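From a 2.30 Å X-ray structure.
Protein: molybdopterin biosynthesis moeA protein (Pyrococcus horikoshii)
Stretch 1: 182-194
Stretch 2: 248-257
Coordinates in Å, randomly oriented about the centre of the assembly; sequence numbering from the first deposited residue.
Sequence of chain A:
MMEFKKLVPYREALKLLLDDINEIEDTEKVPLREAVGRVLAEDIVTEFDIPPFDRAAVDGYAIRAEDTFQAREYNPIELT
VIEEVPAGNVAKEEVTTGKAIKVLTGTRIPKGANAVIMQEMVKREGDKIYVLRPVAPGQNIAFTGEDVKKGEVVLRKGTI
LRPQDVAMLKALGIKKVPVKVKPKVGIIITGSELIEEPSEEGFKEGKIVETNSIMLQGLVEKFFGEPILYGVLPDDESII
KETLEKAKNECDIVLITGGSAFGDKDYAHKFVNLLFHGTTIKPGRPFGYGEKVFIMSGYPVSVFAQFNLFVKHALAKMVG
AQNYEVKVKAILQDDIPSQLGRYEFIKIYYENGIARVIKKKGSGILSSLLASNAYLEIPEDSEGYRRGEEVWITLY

Stretch 1 (182-194) KPKVGIIITGSEL
Stretch 2, residues 248-257: KNECDIVLIT

Two neighbouring strands, 184-190 and 252-255, run parallel, their axes 22° apart and 4.4 Å at closest approach. Gly-186 lies beside Ile-253 (CA to CA 4.2 Å), Ile-187 beside Val-254 and Ile-188 beside Leu-255, all with extended phi/psi, such as -111/121 at Ile-188. The ladder is typical of parallel sheets: Gly-186 N donates to Asp-252 O (3.1 Å), Val-254 N to Gly-186 O (2.8 Å), Ile-188 N to Val-254 O (2.9 Å) and Ile-256 N to Ile-188 O (2.9 Å).

At the entrance, stretch 2 leaves its helix at Glu-250 (phi/psi -126/165) and turns through Cys-251 (-81/-47). Lys-184 O accepts from Cys-251 N at 3.2 Å and, weakly, from Asp-252 N at 3.5 Å; Lys-184 N makes a weak bond to Cys-251 SG at 3.6 Å. The long methylenes of Lys-184 (chi1 m, chi2 t) lie along this turn, CB 3.6 Å from Glu-250 CG.

Gly-186 is the hollow. The carboxylate of Glu-250 fills it, OE2 reaching 3.3 Å from Gly-186 CA; a CB there would lie 2.4 Å from OE2, a clash, so glycine suits the site. On this same face Ile-188 (m, t) is the bump, its CD1 meeting Ile-253 CD1 at a tight 3.3 Å while its CB rests 3.9 Å from Leu-255 CB. Ile-253 has chi1 near 128°, between wells.

The other face carries Val-185, Ile-187, Asp-252 and Val-254. Val-185 (t) sets CG1 4.2 Å from Val-254 CG2 and 3.4 Å from Asp-252 OD1; the buried Asp-252 carboxylate (chi1 p) has no polar partner in the model. Val-185, Ile-187 and Val-254 are beta-branched, and their bulk near the backbone favours extended chain. Farther along, Ile-189 (m, p) brings CD1 to 3.7 Å from Ile-256 CG1 (m, m), and Thr-190 CB sits 3.3 Å from Ile-256 O.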

# COMPACT_ATOMS: atom_id res chain seq x y z
N LYS A 182 6.57 -1.39 17.26
CA LYS A 182 6.56 -0.18 16.45
C LYS A 182 7.48 0.86 17.07
O LYS A 182 7.32 1.18 18.25
CB LYS A 182 5.15 0.40 16.36
CG LYS A 182 4.13 -0.51 15.71
CD LYS A 182 2.86 0.25 15.39
CE LYS A 182 1.80 -0.64 14.78
NZ LYS A 182 0.62 0.15 14.34
N PRO A 183 8.44 1.38 16.31
CA PRO A 183 9.29 2.46 16.80
C PRO A 183 8.45 3.66 17.21
O PRO A 183 7.59 4.09 16.44
CB PRO A 183 10.17 2.81 15.59
CG PRO A 183 10.12 1.62 14.71
CD PRO A 183 8.79 0.99 14.93
N LYS A 184 8.68 4.17 18.41
CA LYS A 184 8.02 5.38 18.86
C LYS A 184 8.71 6.58 18.23
O LYS A 184 9.92 6.75 18.38
CB LYS A 184 8.06 5.46 20.39
CG LYS A 184 7.29 4.35 21.09
CD LYS A 184 7.75 4.15 22.54
CE LYS A 184 7.76 2.68 22.96
NZ LYS A 184 8.96 2.34 23.80
N VAL A 185 7.95 7.40 17.51
CA VAL A 185 8.48 8.56 16.81
C VAL A 185 7.86 9.83 17.38
O VAL A 185 6.67 10.08 17.19
CB VAL A 185 8.16 8.49 15.29
CG1 VAL A 185 8.62 9.75 14.56
CG2 VAL A 185 8.76 7.25 14.68
N GLY A 186 8.66 10.63 18.08
CA GLY A 186 8.22 11.90 18.61
C GLY A 186 8.01 12.93 17.52
O GLY A 186 8.68 12.90 16.49
N ILE A 187 7.06 13.84 17.74
CA ILE A 187 6.75 14.90 16.78
C ILE A 187 6.61 16.22 17.53
O ILE A 187 5.65 16.42 18.27
CB ILE A 187 5.44 14.57 16.02
CG1 ILE A 187 5.63 13.32 15.14
CG2 ILE A 187 5.00 15.75 15.16
CD1 ILE A 187 4.36 12.83 14.46
N ILE A 188 7.58 17.11 17.34
CA ILE A 188 7.55 18.46 17.90
C ILE A 188 7.36 19.46 16.78
O ILE A 188 8.18 19.52 15.87
CB ILE A 188 8.88 18.80 18.60
CG1 ILE A 188 9.23 17.77 19.68
CG2 ILE A 188 8.80 20.19 19.23
CD1 ILE A 188 10.66 17.89 20.17
N ILE A 189 6.29 20.25 16.83
CA ILE A 189 6.11 21.35 15.89
C ILE A 189 6.63 22.63 16.56
O ILE A 189 6.51 22.78 17.77
CB ILE A 189 4.63 21.49 15.46
CG1 ILE A 189 4.21 20.41 14.45
CG2 ILE A 189 4.38 22.83 14.80
CD1 ILE A 189 4.80 19.04 14.63
N THR A 190 7.23 23.52 15.77
CA THR A 190 7.78 24.78 16.29
C THR A 190 7.35 25.96 15.42
O THR A 190 7.29 25.84 14.20
CB THR A 190 9.34 24.68 16.37
OG1 THR A 190 9.75 24.31 17.69
CG2 THR A 190 10.02 26.03 16.15
N GLY A 191 7.05 27.09 16.06
CA GLY A 191 6.63 28.30 15.37
C GLY A 191 5.53 29.05 16.11
O GLY A 191 4.46 28.50 16.34
N SER A 192 5.81 30.31 16.46
CA SER A 192 4.83 31.18 17.12
C SER A 192 3.75 31.62 16.14
O SER A 192 2.63 31.95 16.53
CB SER A 192 5.52 32.42 17.70
OG SER A 192 6.79 32.11 18.25
N GLU A 193 4.13 31.66 14.87
CA GLU A 193 3.22 31.82 13.74
C GLU A 193 2.07 30.80 13.70
O GLU A 193 0.96 31.12 13.29
CB GLU A 193 4.00 31.71 12.42
CG GLU A 193 5.18 30.74 12.48
CD GLU A 193 5.52 30.10 11.14
OE1 GLU A 193 4.97 30.54 10.10
OE2 GLU A 193 6.34 29.16 11.14
N LEU A 194 2.34 29.57 14.13
CA LEU A 194 1.40 28.46 13.95
C LEU A 194 0.18 28.51 14.87
O LEU A 194 0.26 28.94 16.02
CB LEU A 194 2.13 27.12 14.10
CG LEU A 194 3.19 26.89 13.01
CD1 LEU A 194 4.23 25.89 13.45
CD2 LEU A 194 2.54 26.43 11.70
N LYS A 248 14.36 10.63 25.31
CA LYS A 248 14.23 9.62 26.35
C LYS A 248 13.03 8.71 26.08
O LYS A 248 13.15 7.49 26.09
CB LYS A 248 14.08 10.27 27.73
CG LYS A 248 15.27 11.13 28.17
CD LYS A 248 16.59 10.38 28.08
CE LYS A 248 17.66 10.99 28.99
NZ LYS A 248 18.00 10.09 30.13
N ASN A 249 11.87 9.33 25.84
CA ASN A 249 10.62 8.61 25.62
C ASN A 249 10.58 7.79 24.33
O ASN A 249 9.85 6.81 24.24
CB ASN A 249 9.43 9.59 25.60
CG ASN A 249 9.08 10.14 26.98
OD1 ASN A 249 9.69 9.78 27.99
ND2 ASN A 249 8.08 11.01 27.02
N GLU A 250 11.38 8.19 23.33
CA GLU A 250 11.27 7.65 21.98
C GLU A 250 12.57 7.10 21.42
O GLU A 250 13.65 7.37 21.92
CB GLU A 250 10.76 8.72 21.02
CG GLU A 250 9.26 8.78 20.88
CD GLU A 250 8.66 10.01 21.51
OE1 GLU A 250 7.48 9.94 21.91
OE2 GLU A 250 9.35 11.04 21.61
N CYS A 251 12.42 6.34 20.34
CA CYS A 251 13.54 5.76 19.62
C CYS A 251 14.15 6.82 18.69
O CYS A 251 15.37 6.99 18.64
CB CYS A 251 13.09 4.54 18.82
SG CYS A 251 11.99 3.41 19.71
N ASP A 252 13.28 7.51 17.95
CA ASP A 252 13.68 8.69 17.18
C ASP A 252 12.67 9.82 17.40
O ASP A 252 11.58 9.59 17.92
CB ASP A 252 13.89 8.35 15.69
CG ASP A 252 12.62 8.47 14.85
OD1 ASP A 252 11.96 9.53 14.89
OD2 ASP A 252 12.21 7.57 14.09
N ILE A 253 13.05 11.03 17.02
CA ILE A 253 12.18 12.19 17.16
C ILE A 253 12.30 13.13 15.95
O ILE A 253 13.39 13.37 15.44
CB ILE A 253 12.39 12.93 18.56
CG1 ILE A 253 12.64 14.43 18.41
CG2 ILE A 253 13.51 12.28 19.39
CD1 ILE A 253 11.37 15.24 18.33
N VAL A 254 11.16 13.63 15.51
CA VAL A 254 11.04 14.51 14.37
C VAL A 254 10.62 15.88 14.88
O VAL A 254 9.70 15.98 15.69
CB VAL A 254 9.95 13.95 13.40
CG1 VAL A 254 9.34 15.06 12.56
CG2 VAL A 254 10.53 12.85 12.51
N LEU A 255 11.28 16.94 14.43
CA LEU A 255 10.88 18.30 14.78
C LEU A 255 10.86 19.25 13.58
O LEU A 255 11.70 19.17 12.70
CB LEU A 255 11.73 18.86 15.93
CG LEU A 255 13.25 18.90 15.76
CD1 LEU A 255 13.71 20.26 15.23
CD2 LEU A 255 13.92 18.61 17.10
N ILE A 256 9.90 20.17 13.62
CA ILE A 256 9.59 21.10 12.54
C ILE A 256 10.22 22.46 12.84
O ILE A 256 10.48 22.78 13.99
CB ILE A 256 8.05 21.23 12.46
CG1 ILE A 256 7.40 19.89 12.08
CG2 ILE A 256 7.64 22.33 11.50
CD1 ILE A 256 7.92 19.27 10.80
N THR A 257 10.46 23.26 11.80
CA THR A 257 10.91 24.64 12.00
C THR A 257 9.73 25.54 12.37
O THR A 257 9.87 26.76 12.50
CB THR A 257 11.64 25.19 10.75
OG1 THR A 257 12.32 26.41 11.08
CG2 THR A 257 10.65 25.61 9.66